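Local coordinates for protein esterase E25 (PDB 4Q05) that probably hydrolyses carboxylic ester bonds, as a dimeric bacterial esterase of the hormone-sensitive lipase family with an alpha/beta hydrolase fold, at residues Asp250-Thr258 with Ile330-Asp338; Pro235-Gly243 with Leu276-Tyr285. All blocks are in the same frame, centred on the assembly; numbering follows the deposited sequence.

Contacts 1 and 2 alternate along the chain: the loop of residues 235-243 leads through helix 244-248 into 250-258, while their partners, 276-285 and 330-338, come later. Their centres lie 19 Å apart and their nearest atoms about 5 Å, without touching. Contact 1 carries His332 at the probable active site, where its side chain touches the presumed nucleophile elbow around Ser206 and its ring nitrogen is held by Thr234. That threonine directly precedes the 235-243 loop of contact 2, which approaches the site through Gly236, joined to Ser206 by backbone hydrogen bonding. The second subunit reaches both contacts. A bound sodium ion is about 10 Å from the Leu284 side chain.

Contact 1. Residues Asp250-Thr258 with Ile330-Asp338; sequences DGIDRNLVT and IAHGDYAVD
The imidazole of His332 carries Leu256 on one face: CD1 sits 3.6 Å from the ring centroid, 16° off the normal, in a CH-pi contact, while the carboxylate of Asp253 approaches the same ring obliquely. The other flat group is the guanidinium of Arg254. Its edge meets Asp334, and the Asn255 amide group lies over one face, offset toward the rim. Arg254 grips the carboxylate side-on in a two-nitrogen salt bridge, NE reaching Asp334 OD2 at 3.0 Å and NH2 reaching Asp334 OD1 at 2.9 Å. The two planes are 51° apart, and NH2 comes from above the carboxylate plane. Asp334 OD2 also accepts from Ala331 N at 3.0 Å, on the face opposite to Arg254 NE, so the carboxylate is clamped between its own turn and the arginine. That turn is a type II beta turn from Ala331 to Asp334. With CG anti to the backbone N (chi1 -178°), Asp253 sends its two oxygens to different tasks. OD2 takes the N-H of His332 at 2.9 Å and also that of Leu303, whereas OD1 accepts from Asn255 N, which closes an Asx turn, and from Leu256 N one residue on, both at 2.8 Å. One aspartate therefore shapes its own loop and fixes the backbone of the histidine, while the Ala331 methyl packs against its carboxylate. Beyond the pair, Ile57 of helix 52-59 and Trp37 of the second subunit pack on Arg254. His332 ND1 is hydrogen-bonded to Thr234 OG1, and the side chain touches Asp302 and the probable nucleophile elbow (GxSxG) at Ser206. This placement, after strand 322-327, is consistent with the histidine of an alpha/beta-hydrolase Ser-His-Asp catalytic triad, with Asp302 possibly its acid.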
ATOM      1  N   ASP A 250      16.036   3.413  -3.124  1.00 25.45           N
ATOM      2  CA  ASP A 250      17.406   3.788  -2.789  1.00 24.15           C
ATOM      3  C   ASP A 250      17.662   5.206  -3.323  1.00 30.11           C
ATOM      4  O   ASP A 250      17.552   5.449  -4.523  1.00 26.94           O
ATOM      5  CB  ASP A 250      18.383   2.806  -3.425  1.00 28.36           C
ATOM      6  CG  ASP A 250      19.798   2.968  -2.890  1.00 35.57           C
ATOM      7  OD1 ASP A 250      20.389   4.036  -3.108  1.00 36.45           O
ATOM      8  OD2 ASP A 250      20.312   2.038  -2.240  1.00 39.48           O
ATOM      9  N   GLY A 251      17.982   6.139  -2.436  1.00 29.79           N
ATOM     10  CA  GLY A 251      18.163   7.526  -2.827  1.00 23.72           C
ATOM     11  C   GLY A 251      16.860   8.313  -2.890  1.00 30.67           C
ATOM     12  O   GLY A 251      16.867   9.509  -3.185  1.00 31.08           O
ATOM     13  N   ILE A 252      15.737   7.652  -2.617  1.00 25.54           N
ATOM     14  CA  ILE A 252      14.428   8.303  -2.685  1.00 20.20           C
ATOM     15  C   ILE A 252      13.799   8.496  -1.305  1.00 22.87           C
ATOM     16  O   ILE A 252      12.970   9.378  -1.104  1.00 24.11           O
ATOM     17  CB  ILE A 252      13.476   7.534  -3.642  1.00 24.84           C
ATOM     18  CG1 ILE A 252      13.963   7.709  -5.083  1.00 28.55           C
ATOM     19  CG2 ILE A 252      12.032   8.021  -3.500  1.00 20.43           C
ATOM     20  CD1 ILE A 252      13.268   6.827  -6.099  1.00 21.47           C
ATOM     21  N   ASP A 253      14.215   7.677  -0.344  1.00 21.73           N
ATOM     22  CA  ASP A 253      13.764   7.851   1.022  1.00 23.01           C
ATOM     23  C   ASP A 253      14.688   8.892   1.668  1.00 22.69           C
ATOM     24  O   ASP A 253      15.855   8.623   1.894  1.00 27.26           O
ATOM     25  CB  ASP A 253      13.840   6.511   1.762  1.00 22.77           C
ATOM     26  CG  ASP A 253      13.331   6.598   3.185  1.00 26.60           C
ATOM     27  OD1 ASP A 253      13.825   7.457   3.959  1.00 24.03           O
ATOM     28  OD2 ASP A 253      12.428   5.807   3.521  1.00 24.02           O
ATOM     29  N   ARG A 254      14.162  10.072   1.961  1.00 26.33           N
ATOM     30  CA  ARG A 254      15.003  11.183   2.421  1.00 25.48           C
ATOM     31  C   ARG A 254      15.564  10.945   3.816  1.00 30.58           C
ATOM     32  O   ARG A 254      16.472  11.654   4.252  1.00 30.43           O
ATOM     33  CB  ARG A 254      14.217  12.490   2.407  1.00 24.68           C
ATOM     34  CG  ARG A 254      13.150  12.551   3.486  1.00 28.82           C
ATOM     35  CD  ARG A 254      12.088  13.596   3.204  1.00 27.45           C
ATOM     36  NE  ARG A 254      11.214  13.684   4.364  1.00 31.62           N
ATOM     37  CZ  ARG A 254      11.111  14.744   5.158  1.00 33.19           C
ATOM     38  NH1 ARG A 254      11.798  15.847   4.886  1.00 33.32           N
ATOM     39  NH2 ARG A 254      10.307  14.698   6.214  1.00 29.19           N
ATOM     40  N   ASN A 255      15.026   9.950   4.516  1.00 24.73           N
ATOM     41  CA  ASN A 255      15.440   9.696   5.881  1.00 26.76           C
ATOM     42  C   ASN A 255      16.444   8.563   6.024  1.00 30.76           C
ATOM     43  O   ASN A 255      17.523   8.767   6.576  1.00 31.74           O
ATOM     44  CB  ASN A 255      14.224   9.492   6.787  1.00 30.24           C
ATOM     45  CG  ASN A 255      13.243  10.644   6.689  1.00 34.91           C
ATOM     46  OD1 ASN A 255      12.038  10.450   6.507  1.00 33.64           O
ATOM     47  ND2 ASN A 255      13.763  11.859   6.772  1.00 27.12           N
ATOM     48  N   LEU A 256      16.097   7.373   5.538  1.00 25.86           N
ATOM     49  CA  LEU A 256      17.027   6.255   5.550  1.00 29.72           C
ATOM     50  C   LEU A 256      18.019   6.349   4.389  1.00 29.96           C
ATOM     51  O   LEU A 256      19.175   5.916   4.505  1.00 29.85           O
ATOM     52  CB  LEU A 256      16.275   4.926   5.495  1.00 29.25           C
ATOM     53  CG  LEU A 256      15.413   4.589   6.713  1.00 32.02           C
ATOM     54  CD1 LEU A 256      14.706   3.243   6.530  1.00 27.05           C
ATOM     55  CD2 LEU A 256      16.284   4.582   7.965  1.00 28.44           C
ATOM     56  N   VAL A 257      17.558   6.935   3.287  1.00 26.81           N
ATOM     57  CA  VAL A 257      18.337   7.095   2.053  1.00 29.23           C
ATOM     58  C   VAL A 257      18.751   5.787   1.374  1.00 28.73           C
ATOM     59  O   VAL A 257      18.445   5.571   0.205  1.00 29.41           O
ATOM     60  CB  VAL A 257      19.606   7.972   2.247  1.00 27.35           C
ATOM     61  CG1 VAL A 257      20.247   8.237   0.908  1.00 28.73           C
ATOM     62  CG2 VAL A 257      19.272   9.295   2.923  1.00 27.92           C
ATOM     63  N   THR A 258      19.475   4.937   2.093  1.00 26.88           N
ATOM     64  CA  THR A 258      19.970   3.694   1.526  1.00 24.68           C
ATOM     65  C   THR A 258      20.184   2.656   2.620  1.00 27.32           C
ATOM     66  O   THR A 258      20.425   2.995   3.777  1.00 27.53           O
ATOM     67  CB  THR A 258      21.292   3.914   0.744  1.00 27.74           C
ATOM     68  OG1 THR A 258      21.710   2.690   0.139  1.00 28.24           O
ATOM     69  CG2 THR A 258      22.399   4.408   1.669  1.00 28.71           C
ATOM     70  N   ILE A 330       5.256   9.887   1.090  1.00 24.10           N
ATOM     71  CA  ILE A 330       5.804   9.629   2.416  1.00 23.30           C
ATOM     72  C   ILE A 330       6.954   8.627   2.439  1.00 25.98           C
ATOM     73  O   ILE A 330       6.845   7.515   1.890  1.00 23.47           O
ATOM     74  CB  ILE A 330       4.689   9.240   3.402  1.00 24.27           C
ATOM     75  CG1 ILE A 330       4.045  10.521   3.953  1.00 25.79           C
ATOM     76  CG2 ILE A 330       5.218   8.343   4.526  1.00 23.58           C
ATOM     77  CD1 ILE A 330       3.200  10.311   5.205  1.00 30.50           C
ATOM     78  N   ALA A 331       8.058   9.040   3.067  1.00 21.93           N
ATOM     79  CA  ALA A 331       9.213   8.176   3.265  1.00 23.80           C
ATOM     80  C   ALA A 331       9.190   7.620   4.682  1.00 21.36           C
ATOM     81  O   ALA A 331       8.283   7.916   5.451  1.00 24.87           O
ATOM     82  CB  ALA A 331      10.507   8.950   3.027  1.00 22.90           C
ATOM     83  N   HIS A 332      10.210   6.833   5.025  1.00 24.38           N
ATOM     84  CA  HIS A 332      10.309   6.180   6.331  1.00 22.35           C
ATOM     85  C   HIS A 332      10.040   7.134   7.488  1.00 24.77           C
ATOM     86  O   HIS A 332      10.829   8.030   7.730  1.00 25.89           O
ATOM     87  CB  HIS A 332      11.714   5.616   6.490  1.00 25.04           C
ATOM     88  CG  HIS A 332      11.967   4.957   7.806  1.00 25.77           C
ATOM     89  ND1 HIS A 332      11.460   3.713   8.129  1.00 22.94           N
ATOM     90  CD2 HIS A 332      12.707   5.353   8.869  1.00 29.09           C
ATOM     91  CE1 HIS A 332      11.879   3.376   9.336  1.00 28.58           C
ATOM     92  NE2 HIS A 332      12.634   4.353   9.807  1.00 30.73           N
ATOM     93  N   GLY A 333       8.939   6.927   8.202  1.00 24.20           N
ATOM     94  CA  GLY A 333       8.619   7.731   9.370  1.00 23.88           C
ATOM     95  C   GLY A 333       7.987   9.090   9.114  1.00 28.11           C
ATOM     96  O   GLY A 333       7.673   9.793  10.067  1.00 26.48           O
ATOM     97  N   ASP A 334       7.784   9.460   7.846  1.00 24.70           N
ATOM     98  CA  ASP A 334       7.299  10.798   7.516  1.00 25.01           C
ATOM     99  C   ASP A 334       5.862  11.036   7.947  1.00 29.19           C
ATOM    100  O   ASP A 334       5.375  12.164   7.868  1.00 32.87           O
ATOM    101  CB  ASP A 334       7.413  11.077   6.012  1.00 24.77           C
ATOM    102  CG  ASP A 334       8.785  11.545   5.608  1.00 30.52           C
ATOM    103  OD1 ASP A 334       9.568  11.925   6.506  1.00 29.19           O
ATOM    104  OD2 ASP A 334       9.074  11.542   4.386  1.00 28.93           O
ATOM    105  N   TYR A 335       5.176   9.978   8.372  1.00 27.81           N
ATOM    106  CA  TYR A 335       3.775  10.088   8.773  1.00 27.39           C
ATOM    107  C   TYR A 335       3.672  10.674  10.171  1.00 30.35           C
ATOM    108  O   TYR A 335       2.580  10.967  10.643  1.00 30.20           O
ATOM    109  CB  TYR A 335       3.103   8.711   8.752  1.00 26.17           C
ATOM    110  CG  TYR A 335       3.841   7.695   9.586  1.00 29.86           C
ATOM    111  CD1 TYR A 335       3.682   7.656  10.968  1.00 30.51           C
ATOM    112  CD2 TYR A 335       4.714   6.787   9.000  1.00 26.10           C
ATOM    113  CE1 TYR A 335       4.367   6.740  11.743  1.00 25.64           C
ATOM    114  CE2 TYR A 335       5.397   5.864   9.768  1.00 23.44           C
ATOM    115  CZ  TYR A 335       5.227   5.846  11.133  1.00 28.16           C
ATOM    116  OH  TYR A 335       5.910   4.929  11.896  1.00 32.80           O
ATOM    117  N   ALA A 336       4.812  10.826  10.838  1.00 30.45           N
ATOM    118  CA  ALA A 336       4.828  11.290  12.222  1.00 28.63           C
ATOM    119  C   ALA A 336       5.902  12.341  12.435  1.00 32.48           C
ATOM    120  O   ALA A 336       6.558  12.363  13.471  1.00 41.98           O
ATOM    121  CB  ALA A 336       5.047  10.125  13.166  1.00 31.94           C
ATOM    122  N   VAL A 337       6.077  13.211  11.449  1.00 33.01           N
ATOM    123  CA  VAL A 337       7.130  14.219  11.496  1.00 37.38           C
ATOM    124  C   VAL A 337       6.537  15.630  11.545  1.00 37.70           C
ATOM    125  O   VAL A 337       7.104  16.537  12.145  1.00 34.16           O
ATOM    126  CB  VAL A 337       8.083  14.077  10.292  1.00 39.18           C
ATOM    127  CG1 VAL A 337       8.773  15.386   9.987  1.00 54.10           C
ATOM    128  CG2 VAL A 337       9.105  12.968  10.559  1.00 38.36           C
ATOM    129  N   ASP A 338       5.378  15.812  10.925  1.00 35.43           N
ATOM    130  CA  ASP A 338       4.706  17.106  10.969  1.00 31.09           C
ATOM    131  C   ASP A 338       3.239  16.918  11.298  1.00 29.19           C
ATOM    132  O   ASP A 338       2.477  16.378  10.490  1.00 30.30           O
ATOM    133  CB  ASP A 338       4.866  17.830   9.635  1.00 35.74           C
ATOM    134  CG  ASP A 338       4.331  19.257   9.672  1.00 33.66           C
ATOM    135  OD1 ASP A 338       3.285  19.513  10.318  1.00 32.25           O
ATOM    136  OD2 ASP A 338       4.968  20.118   9.045  1.00 32.78           O
TER

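Contact 2. Residues Pro235-Gly243 with Leu276-Tyr285; sequences PGADMSKTG and LKDPLVSPLY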
ATOM      1  N   PRO A 235       7.571  -0.846   9.551  1.00 24.15           N
ATOM      2  CA  PRO A 235       8.319  -1.748  10.428  1.00 22.15           C
ATOM      3  C   PRO A 235       9.605  -2.291   9.827  1.00 24.75           C
ATOM      4  O   PRO A 235       9.677  -2.486   8.650  1.00 22.84           O
ATOM      5  CB  PRO A 235       7.346  -2.877  10.672  1.00 22.48           C
ATOM      6  CG  PRO A 235       6.563  -2.969   9.458  1.00 20.02           C
ATOM      7  CD  PRO A 235       6.266  -1.586   9.176  1.00 21.49           C
ATOM      8  N   GLY A 236      10.605  -2.502  10.656  1.00 23.76           N
ATOM      9  CA  GLY A 236      11.830  -3.114  10.220  1.00 22.62           C
ATOM     10  C   GLY A 236      11.615  -4.603  10.257  1.00 27.04           C
ATOM     11  O   GLY A 236      12.237  -5.300  11.025  1.00 24.02           O
ATOM     12  N   ALA A 237      10.671  -5.056   9.449  1.00 20.97           N
ATOM     13  CA  ALA A 237      10.204  -6.439   9.515  1.00 23.78           C
ATOM     14  C   ALA A 237      11.170  -7.427   8.857  1.00 19.86           C
ATOM     15  O   ALA A 237      11.286  -8.574   9.279  1.00 24.61           O
ATOM     16  CB  ALA A 237       8.810  -6.552   8.890  1.00 22.37           C
ATOM     17  N   ASP A 238      11.852  -6.980   7.812  1.00 24.45           N
ATOM     18  CA  ASP A 238      12.905  -7.784   7.175  1.00 26.70           C
ATOM     19  C   ASP A 238      14.135  -6.920   7.000  1.00 22.06           C
ATOM     20  O   ASP A 238      14.145  -6.016   6.164  1.00 27.20           O
ATOM     21  CB  ASP A 238      12.437  -8.300   5.809  1.00 25.61           C
ATOM     22  CG  ASP A 238      13.463  -9.195   5.127  1.00 29.21           C
ATOM     23  OD1 ASP A 238      14.616  -9.291   5.614  1.00 25.51           O
ATOM     24  OD2 ASP A 238      13.109  -9.799   4.087  1.00 24.97           O
ATOM     25  N   MET A 239      15.171  -7.182   7.795  1.00 24.47           N
ATOM     26  CA  MET A 239      16.363  -6.335   7.750  1.00 21.02           C
ATOM     27  C   MET A 239      17.505  -6.910   6.917  1.00 26.83           C
ATOM     28  O   MET A 239      18.584  -6.338   6.885  1.00 23.26           O
ATOM     29  CB  MET A 239      16.851  -5.979   9.153  1.00 24.43           C
ATOM     30  CG  MET A 239      15.786  -5.290  10.026  1.00 27.59           C
ATOM     31  SD  MET A 239      14.924  -3.926   9.187  1.00 29.03           S
ATOM     32  CE  MET A 239      16.294  -2.875   8.686  1.00 23.05           C
ATOM     33  N   SER A 240      17.280  -8.046   6.259  1.00 23.60           N
ATOM     34  CA  SER A 240      18.165  -8.435   5.172  1.00 26.28           C
ATOM     35  C   SER A 240      17.843  -7.461   4.063  1.00 28.36           C
ATOM     36  O   SER A 240      16.823  -6.776   4.125  1.00 27.39           O
ATOM     37  CB  SER A 240      17.906  -9.875   4.711  1.00 25.89           C
ATOM     38  OG  SER A 240      16.624 -10.004   4.124  1.00 26.71           O
ATOM     39  N   LYS A 241      18.689  -7.387   3.044  1.00 26.25           N
ATOM     40  CA  LYS A 241      18.404  -6.485   1.952  1.00 25.60           C
ATOM     41  C   LYS A 241      17.467  -7.182   0.977  1.00 29.54           C
ATOM     42  O   LYS A 241      17.798  -7.424  -0.188  1.00 28.39           O
ATOM     43  CB  LYS A 241      19.678  -5.988   1.271  1.00 30.43           C
ATOM     44  CG  LYS A 241      19.457  -4.673   0.538  1.00 27.33           C
ATOM     45  CD  LYS A 241      20.721  -4.148  -0.106  1.00 27.46           C
ATOM     46  CE  LYS A 241      20.423  -2.873  -0.899  1.00 32.37           C
ATOM     47  NZ  LYS A 241      21.646  -2.372  -1.588  1.00 33.69           N
ATOM     48  N   THR A 242      16.286  -7.510   1.484  1.00 24.75           N
ATOM     49  CA  THR A 242      15.269  -8.156   0.687  1.00 27.55           C
ATOM     50  C   THR A 242      14.049  -7.259   0.726  1.00 28.19           C
ATOM     51  O   THR A 242      13.556  -6.936   1.803  1.00 23.04           O
ATOM     52  CB  THR A 242      14.897  -9.519   1.274  1.00 25.71           C
ATOM     53  OG1 THR A 242      16.085 -10.292   1.479  1.00 28.56           O
ATOM     54  CG2 THR A 242      13.930 -10.266   0.344  1.00 24.45           C
ATOM     55  N   GLY A 243      13.586  -6.849  -0.448  1.00 26.94           N
ATOM     56  CA  GLY A 243      12.452  -5.956  -0.562  1.00 25.90           C
ATOM     57  C   GLY A 243      12.696  -4.958  -1.676  1.00 24.61           C
ATOM     58  O   GLY A 243      13.697  -4.241  -1.662  1.00 25.69           O
ATOM     59  N   LEU A 276      20.612 -12.621   8.884  1.00 23.63           N
ATOM     60  CA  LEU A 276      19.706 -11.491   8.803  1.00 27.48           C
ATOM     61  C   LEU A 276      18.265 -11.914   8.501  1.00 31.74           C
ATOM     62  O   LEU A 276      17.345 -11.134   8.709  1.00 30.21           O
ATOM     63  CB  LEU A 276      20.210 -10.464   7.793  1.00 28.00           C
ATOM     64  CG  LEU A 276      21.562  -9.837   8.136  1.00 25.55           C
ATOM     65  CD1 LEU A 276      21.772  -8.601   7.317  1.00 26.76           C
ATOM     66  CD2 LEU A 276      21.653  -9.518   9.635  1.00 25.18           C
ATOM     67  N   LYS A 277      18.067 -13.137   8.009  1.00 25.81           N
ATOM     68  CA  LYS A 277      16.705 -13.656   7.813  1.00 26.06           C
ATOM     69  C   LYS A 277      16.229 -14.517   8.978  1.00 29.51           C
ATOM     70  O   LYS A 277      15.134 -15.070   8.948  1.00 28.47           O
ATOM     71  CB  LYS A 277      16.590 -14.426   6.496  1.00 28.57           C
ATOM     72  CG  LYS A 277      16.927 -13.576   5.282  1.00 27.68           C
ATOM     73  CD  LYS A 277      16.658 -14.336   3.995  1.00 34.47           C
ATOM     74  CE  LYS A 277      17.029 -13.501   2.791  1.00 34.90           C
ATOM     75  NZ  LYS A 277      16.771 -14.234   1.518  1.00 43.41           N
ATOM     76  N   ASP A 278      17.051 -14.623  10.013  1.00 25.59           N
ATOM     77  CA  ASP A 278      16.636 -15.262  11.258  1.00 28.09           C
ATOM     78  C   ASP A 278      15.414 -14.494  11.780  1.00 28.76           C
ATOM     79  O   ASP A 278      15.455 -13.278  11.855  1.00 30.25           O
ATOM     80  CB  ASP A 278      17.807 -15.179  12.254  1.00 28.09           C
ATOM     81  CG  ASP A 278      17.537 -15.893  13.568  1.00 31.70           C
ATOM     82  OD1 ASP A 278      16.376 -15.953  14.004  1.00 30.53           O
ATOM     83  OD2 ASP A 278      18.511 -16.368  14.193  1.00 38.99           O
ATOM     84  N   PRO A 279      14.318 -15.198  12.127  1.00 28.09           N
ATOM     85  CA  PRO A 279      13.094 -14.490  12.538  1.00 29.29           C
ATOM     86  C   PRO A 279      13.292 -13.655  13.785  1.00 31.62           C
ATOM     87  O   PRO A 279      12.500 -12.754  14.040  1.00 28.38           O
ATOM     88  CB  PRO A 279      12.101 -15.622  12.840  1.00 31.46           C
ATOM     89  CG  PRO A 279      12.592 -16.788  12.046  1.00 34.09           C
ATOM     90  CD  PRO A 279      14.103 -16.652  12.011  1.00 33.47           C
ATOM     91  N   LEU A 280      14.326 -13.944  14.566  1.00 29.54           N
ATOM     92  CA  LEU A 280      14.590 -13.123  15.733  1.00 29.96           C
ATOM     93  C   LEU A 280      15.136 -11.764  15.292  1.00 28.75           C
ATOM     94  O   LEU A 280      14.952 -10.766  15.982  1.00 32.10           O
ATOM     95  CB  LEU A 280      15.538 -13.833  16.703  1.00 36.95           C
ATOM     96  CG  LEU A 280      14.962 -15.094  17.360  1.00 41.52           C
ATOM     97  CD1 LEU A 280      16.017 -15.811  18.200  1.00 43.58           C
ATOM     98  CD2 LEU A 280      13.744 -14.751  18.206  1.00 41.36           C
ATOM     99  N   VAL A 281      15.789 -11.742  14.130  1.00 26.41           N
ATOM    100  CA  VAL A 281      16.324 -10.510  13.551  1.00 24.64           C
ATOM    101  C   VAL A 281      15.315  -9.845  12.606  1.00 30.58           C
ATOM    102  O   VAL A 281      15.179  -8.620  12.581  1.00 26.28           O
ATOM    103  CB  VAL A 281      17.606 -10.802  12.755  1.00 29.48           C
ATOM    104  CG1 VAL A 281      18.115  -9.543  12.080  1.00 28.19           C
ATOM    105  CG2 VAL A 281      18.685 -11.412  13.666  1.00 28.48           C
ATOM    106  N   SER A 282      14.626 -10.664  11.814  1.00 23.48           N
ATOM    107  CA  SER A 282      13.665 -10.167  10.831  1.00 24.01           C
ATOM    108  C   SER A 282      12.382 -10.946  11.023  1.00 26.11           C
ATOM    109  O   SER A 282      12.191 -11.990  10.403  1.00 25.06           O
ATOM    110  CB  SER A 282      14.204 -10.393   9.427  1.00 25.89           C
ATOM    111  OG  SER A 282      15.354  -9.591   9.201  1.00 24.18           O
ATOM    112  N   PRO A 283      11.524 -10.470  11.934  1.00 23.22           N
ATOM    113  CA  PRO A 283      10.340 -11.204  12.387  1.00 23.98           C
ATOM    114  C   PRO A 283       9.333 -11.531  11.273  1.00 23.93           C
ATOM    115  O   PRO A 283       8.490 -12.404  11.481  1.00 24.33           O
ATOM    116  CB  PRO A 283       9.700 -10.255  13.411  1.00 24.00           C
ATOM    117  CG  PRO A 283      10.740  -9.311  13.797  1.00 29.92           C
ATOM    118  CD  PRO A 283      11.728  -9.212  12.674  1.00 28.01           C
ATOM    119  N   LEU A 284       9.398 -10.838  10.140  1.00 25.54           N
ATOM    120  CA  LEU A 284       8.546 -11.164   8.995  1.00 22.99           C
ATOM    121  C   LEU A 284       8.682 -12.646   8.637  1.00 29.25           C
ATOM    122  O   LEU A 284       7.735 -13.270   8.151  1.00 26.85           O
ATOM    123  CB  LEU A 284       8.931 -10.317   7.780  1.00 21.45           C
ATOM    124  CG  LEU A 284       8.186 -10.621   6.478  1.00 27.85           C
ATOM    125  CD1 LEU A 284       6.666 -10.516   6.701  1.00 22.18           C
ATOM    126  CD2 LEU A 284       8.634  -9.676   5.384  1.00 24.45           C
ATOM    127  N   TYR A 285       9.870 -13.200   8.865  1.00 28.14           N
ATOM    128  CA  TYR A 285      10.133 -14.601   8.541  1.00 28.62           C
ATOM    129  C   TYR A 285       9.531 -15.562   9.543  1.00 30.69           C
ATOM    130  O   TYR A 285       9.468 -16.769   9.297  1.00 34.04           O
ATOM    131  CB  TYR A 285      11.637 -14.860   8.384  1.00 29.79           C
ATOM    132  CG  TYR A 285      12.160 -14.196   7.150  1.00 28.73           C
ATOM    133  CD1 TYR A 285      11.834 -14.689   5.900  1.00 29.61           C
ATOM    134  CD2 TYR A 285      12.926 -13.046   7.225  1.00 25.79           C
ATOM    135  CE1 TYR A 285      12.276 -14.077   4.761  1.00 30.09           C
ATOM    136  CE2 TYR A 285      13.374 -12.416   6.085  1.00 24.75           C
ATOM    137  CZ  TYR A 285      13.046 -12.939   4.859  1.00 30.23           C
ATOM    138  OH  TYR A 285      13.478 -12.327   3.715  1.00 28.09           O
TER
HETATM  139  O   HOH W   1      17.347 -11.936  -0.286  1.00 42.30           O
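Ser282 and Met239 meet through a nearly straight hydrogen bond, Met239 N to Ser282 OG at 2.8 Å and 164°. The same hydroxyl, set beside its backbone N (chi1 -67°), donates to Leu276 O at 2.6 Å, tying Ser282 back to Leu276, six residues earlier. Next along, Leu284 N donates a hydrogen bond to Ala237 O at 3.1 Å, and the CB atoms of Ala237 and Leu284 pack together. Leu276 CB lies against Ser240 CB. Asp238 reaches across to Tyr285, its OD2 2.6 Å from Tyr285 OH in a weak bond whose proton is not settled; carboxylate and ring stand 79° apart. In the alpha/beta hydrolase fold these segments join the loop leaving strand 229-235 to the one entering strand 294-299, the neighbouring strand of the sheet. Asp238 is positioned by its own loop: OD1 accepts Ser240 N, an Asx turn, and Ser240 OG at 2.6 Å on the syn side. Arg310 of helix 305-317 salt-bridges its OD2. Lys277 places CB over one face of the Tyr285 ring and runs extended past Ser240 to a water, which links Lys277 NZ, 3.0 Å away, to Thr242 OG1. Farther out, Asn210 of helix 206-221 donates to both Gly236 O and Val281 O, and Thr242 packs on Gly49 of the second subunit.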